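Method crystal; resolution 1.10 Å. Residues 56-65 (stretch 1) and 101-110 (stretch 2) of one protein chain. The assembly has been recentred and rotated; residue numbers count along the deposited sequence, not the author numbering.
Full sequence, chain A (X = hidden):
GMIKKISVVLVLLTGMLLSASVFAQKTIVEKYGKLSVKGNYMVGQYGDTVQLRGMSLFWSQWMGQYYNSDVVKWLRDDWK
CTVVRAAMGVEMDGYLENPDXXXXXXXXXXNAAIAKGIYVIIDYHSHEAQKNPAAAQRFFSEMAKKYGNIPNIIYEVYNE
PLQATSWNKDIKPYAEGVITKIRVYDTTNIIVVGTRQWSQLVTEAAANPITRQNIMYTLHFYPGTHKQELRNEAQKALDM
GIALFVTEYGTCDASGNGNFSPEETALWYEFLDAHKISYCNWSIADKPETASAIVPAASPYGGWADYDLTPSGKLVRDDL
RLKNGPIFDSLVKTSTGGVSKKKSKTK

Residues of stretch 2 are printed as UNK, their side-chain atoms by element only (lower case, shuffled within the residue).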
# COMPACT_ATOMS: atom_id res chain seq x y z
N SER A 56 1.15 -5.72 -3.06
CA SER A 56 2.31 -5.37 -2.27
C SER A 56 3.41 -6.41 -2.47
O SER A 56 3.17 -7.62 -2.42
CB SER A 56 1.97 -5.30 -0.78
OG SER A 56 3.03 -4.75 -0.01
N LEU A 57 4.63 -5.92 -2.62
CA LEU A 57 5.80 -6.73 -2.40
C LEU A 57 5.93 -7.00 -0.90
O LEU A 57 5.34 -6.32 -0.06
CB LEU A 57 7.03 -6.04 -2.99
CG LEU A 57 6.92 -5.73 -4.49
CD1 LEU A 57 8.06 -4.86 -4.97
CD2 LEU A 57 6.80 -6.97 -5.34
N PHE A 58 6.71 -8.02 -0.58
CA PHE A 58 6.99 -8.41 0.80
C PHE A 58 8.22 -7.64 1.29
O PHE A 58 8.93 -7.02 0.50
CB PHE A 58 7.25 -9.92 0.77
CG PHE A 58 7.40 -10.64 2.11
CD1 PHE A 58 6.30 -11.23 2.72
CD2 PHE A 58 8.66 -10.88 2.65
CE1 PHE A 58 6.45 -11.97 3.89
CE2 PHE A 58 8.81 -11.63 3.81
CZ PHE A 58 7.71 -12.17 4.43
N TRP A 59 8.46 -7.69 2.60
CA TRP A 59 9.64 -7.09 3.22
C TRP A 59 10.85 -7.08 2.29
O TRP A 59 11.34 -8.14 1.89
CB TRP A 59 10.03 -7.90 4.45
CG TRP A 59 9.05 -7.91 5.57
CD1 TRP A 59 7.97 -8.73 5.74
CD2 TRP A 59 9.11 -7.09 6.74
NE1 TRP A 59 7.36 -8.46 6.94
CE2 TRP A 59 8.04 -7.45 7.57
CE3 TRP A 59 9.99 -6.09 7.15
CZ2 TRP A 59 7.82 -6.84 8.81
CZ3 TRP A 59 9.78 -5.48 8.37
CH2 TRP A 59 8.71 -5.86 9.19
N SER A 60 11.38 -5.89 2.00
CA SER A 60 12.43 -5.75 1.00
C SER A 60 13.71 -6.49 1.37
O SER A 60 14.44 -6.93 0.47
CB SER A 60 12.74 -4.27 0.79
OG SER A 60 13.13 -3.62 1.99
N GLN A 61 14.01 -6.62 2.66
CA GLN A 61 15.27 -7.27 3.03
C GLN A 61 15.19 -8.79 2.93
O GLN A 61 16.24 -9.46 2.93
CB GLN A 61 15.78 -6.81 4.41
CG GLN A 61 15.04 -7.34 5.63
CD GLN A 61 13.88 -6.46 6.06
OE1 GLN A 61 13.05 -6.05 5.24
NE2 GLN A 61 13.82 -6.16 7.36
N TRP A 62 13.99 -9.35 2.82
CA TRP A 62 13.81 -10.80 2.80
C TRP A 62 13.26 -11.34 1.48
O TRP A 62 13.45 -12.53 1.20
CB TRP A 62 12.90 -11.22 3.96
CG TRP A 62 13.51 -10.91 5.31
CD1 TRP A 62 14.82 -11.04 5.67
CD2 TRP A 62 12.83 -10.39 6.45
NE1 TRP A 62 15.00 -10.63 6.97
CE2 TRP A 62 13.79 -10.23 7.47
CE3 TRP A 62 11.51 -10.04 6.72
CZ2 TRP A 62 13.46 -9.74 8.73
CZ3 TRP A 62 11.18 -9.56 7.97
CH2 TRP A 62 12.16 -9.42 8.96
N MET A 63 12.62 -10.50 0.67
CA MET A 63 12.12 -10.90 -0.65
C MET A 63 12.54 -9.89 -1.70
O MET A 63 11.82 -9.60 -2.65
CB MET A 63 10.60 -11.09 -0.61
CG MET A 63 10.14 -12.31 0.16
SD MET A 63 10.41 -13.84 -0.73
CE MET A 63 10.26 -14.99 0.63
N GLY A 64 13.76 -9.36 -1.55
CA GLY A 64 14.28 -8.35 -2.45
C GLY A 64 14.47 -8.82 -3.88
O GLY A 64 14.57 -7.98 -4.78
N GLN A 65 14.52 -10.13 -4.11
CA GLN A 65 14.69 -10.63 -5.47
C GLN A 65 13.53 -10.24 -6.38
O GLN A 65 13.70 -10.28 -7.61
CB GLN A 65 14.92 -12.15 -5.49
CG GLN A 65 13.74 -13.02 -5.07
CD GLN A 65 13.71 -13.30 -3.57
OE1 GLN A 65 14.09 -12.46 -2.75
NE2 GLN A 65 13.22 -14.48 -3.20
N UNK A 101 21.27 -0.19 0.33
CA UNK A 101 20.74 -1.38 -0.33
C UNK A 101 19.21 -1.36 -0.36
O UNK A 101 18.59 -1.67 -1.38
o UNK A 101 22.68 -2.66 0.30
c UNK A 101 21.25 -2.63 0.38
c UNK A 101 20.69 -3.90 -0.25
N UNK A 102 18.58 -1.02 0.76
CA UNK A 102 17.13 -1.08 0.80
C UNK A 102 16.50 0.06 0.00
O UNK A 102 15.50 -0.14 -0.69
c UNK A 102 16.63 -1.14 2.25
c UNK A 102 16.88 -3.70 2.20
o UNK A 102 17.88 -4.40 1.91
o UNK A 102 15.73 -4.01 1.84
c UNK A 102 17.09 -2.41 2.99
N UNK A 103 17.09 1.25 0.06
CA UNK A 103 16.59 2.35 -0.75
C UNK A 103 16.73 2.03 -2.24
O UNK A 103 15.86 2.39 -3.03
c UNK A 103 17.02 4.87 -1.18
c UNK A 103 18.00 7.17 -1.76
c UNK A 103 17.98 6.00 -0.77
n UNK A 103 18.98 8.23 -1.42
c UNK A 103 17.35 3.63 -0.38
N UNK A 104 17.82 1.35 -2.63
CA UNK A 104 17.99 0.98 -4.03
C UNK A 104 16.84 0.11 -4.52
O UNK A 104 16.33 0.31 -5.63
c UNK A 104 19.33 0.24 -4.20
c UNK A 104 19.59 -0.26 -5.61
c UNK A 104 20.13 -2.88 -4.88
s UNK A 104 20.91 -1.48 -5.71
N UNK A 105 16.43 -0.88 -3.71
CA UNK A 105 15.34 -1.76 -4.10
C UNK A 105 14.05 -0.98 -4.28
O UNK A 105 13.29 -1.23 -5.23
c UNK A 105 15.13 -2.84 -3.03
c UNK A 105 16.08 -4.67 -1.65
n UNK A 105 17.16 -6.20 -0.08
c UNK A 105 16.27 -3.82 -2.90
c UNK A 105 17.26 -5.59 -1.41
N UNK A 106 13.76 -0.06 -3.36
CA UNK A 106 12.58 0.79 -3.49
C UNK A 106 12.64 1.59 -4.79
O UNK A 106 11.66 1.65 -5.55
c UNK A 106 12.44 1.72 -2.27
c UNK A 106 11.35 2.76 -2.49
c UNK A 106 12.18 0.93 -1.01
N UNK A 107 13.78 2.23 -5.05
CA UNK A 107 13.89 3.07 -6.23
C UNK A 107 13.77 2.26 -7.52
O UNK A 107 13.24 2.76 -8.51
c UNK A 107 15.19 3.86 -6.20
c UNK A 107 15.20 4.92 -5.12
s UNK A 107 16.58 6.06 -5.19
c UNK A 107 17.94 4.93 -4.93
N UNK A 108 14.25 1.02 -7.52
CA UNK A 108 14.08 0.20 -8.72
C UNK A 108 12.60 -0.02 -9.01
O UNK A 108 12.17 0.05 -10.17
o UNK A 108 16.33 -0.34 -10.80
o UNK A 108 15.56 -1.90 -12.13
c UNK A 108 14.83 -1.11 -8.55
c UNK A 108 15.64 -1.36 -10.99
c UNK A 108 14.84 -1.97 -9.81
N UNK A 109 11.80 -0.28 -7.97
CA UNK A 109 10.37 -0.48 -8.16
C UNK A 109 9.69 0.83 -8.56
O UNK A 109 8.84 0.84 -9.46
c UNK A 109 9.76 -1.12 -6.91
c UNK A 109 10.33 -2.54 -6.75
c UNK A 109 8.24 -1.15 -6.97
N UNK A 110 10.02 1.93 -7.89
CA UNK A 110 9.46 3.23 -8.26
C UNK A 110 9.78 3.56 -9.71
O UNK A 110 8.91 3.98 -10.48
c UNK A 110 9.96 4.33 -7.30
c UNK A 110 9.44 4.09 -5.89
c UNK A 110 9.56 5.71 -7.81

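Position 101 has three side-chain atoms: a carbon at CB that carries one oxygen and one carbon. It touches nothing on stretch 1. This is Thr-101.

Position 102 has three carbons, the third carrying two oxygens. CB points toward stretch 1. One oxygen lies 2.6 Å from OG of Ser-60. The carboxylate at the end of this chain length makes it Glu-102. The close oxygen is OE1, which accepts a hydrogen bond from Ser-60 OG. N of Gln-61 is also near OE1, at 3.2 Å, but the angle is too poor for a hydrogen bond.

Position 103 has four carbons in a row ending in nitrogen. It points away from stretch 1 and is extended throughout. It is Lys-103.

Position 104 has two carbons, a sulfur and a carbon, unbranched. The thioether marks Met-104. It is exposed and meets a crystal neighbour, not stretch 1.

Position 105 again has four carbons in a row ending in nitrogen, but here CB points toward stretch 1. The nitrogen lies 2.9 Å from O of Ser-60. This is Lys-105. Its NZ donates a hydrogen bond to that carbonyl. NZ also forms a salt bridge with OE2 of Glu-102 at 2.8 Å, one helical turn back, and a weak hydrogen bond to OE1 of Glu-102 at 3.2 Å.

Position 106 has three carbons, branched at CB, and points sideways. It is Val-106, with no contact within 4.5 Å.

Position 107 has two carbons, a sulfur and a carbon in line. It is Met-107, out of reach of stretch 1.

Position 108 has three carbons, the last bearing two oxygens. It is Glu-108, also out of reach.

Position 109 has three carbons branched at CB, pointing toward stretch 1. One terminal carbon lies 3.7 Å from CD1 of Leu-57. This is Val-109, and the close atom is CG2.

Position 110 has the same branched three-carbon pattern. It is Val-110, buried but not in this contact.

The contact is small and has two parts. Glu-102, Lys-105 and Val-109 successively present one side of the helix to stretch 1. At the polar end, the salt bridge holds the two charged groups together beside Ser-60, whose hydroxyl and carbonyl are both engaged. Gly-64 leaves room for the lysine chain: its CA is 4.2 Å from CD of Lys-105, and an ideal CB there would clash with CE. At the other end, Leu-57 and Val-109 make a buried apolar contact.

Stretch 2, residues 101-110: TEKMKVMEVV
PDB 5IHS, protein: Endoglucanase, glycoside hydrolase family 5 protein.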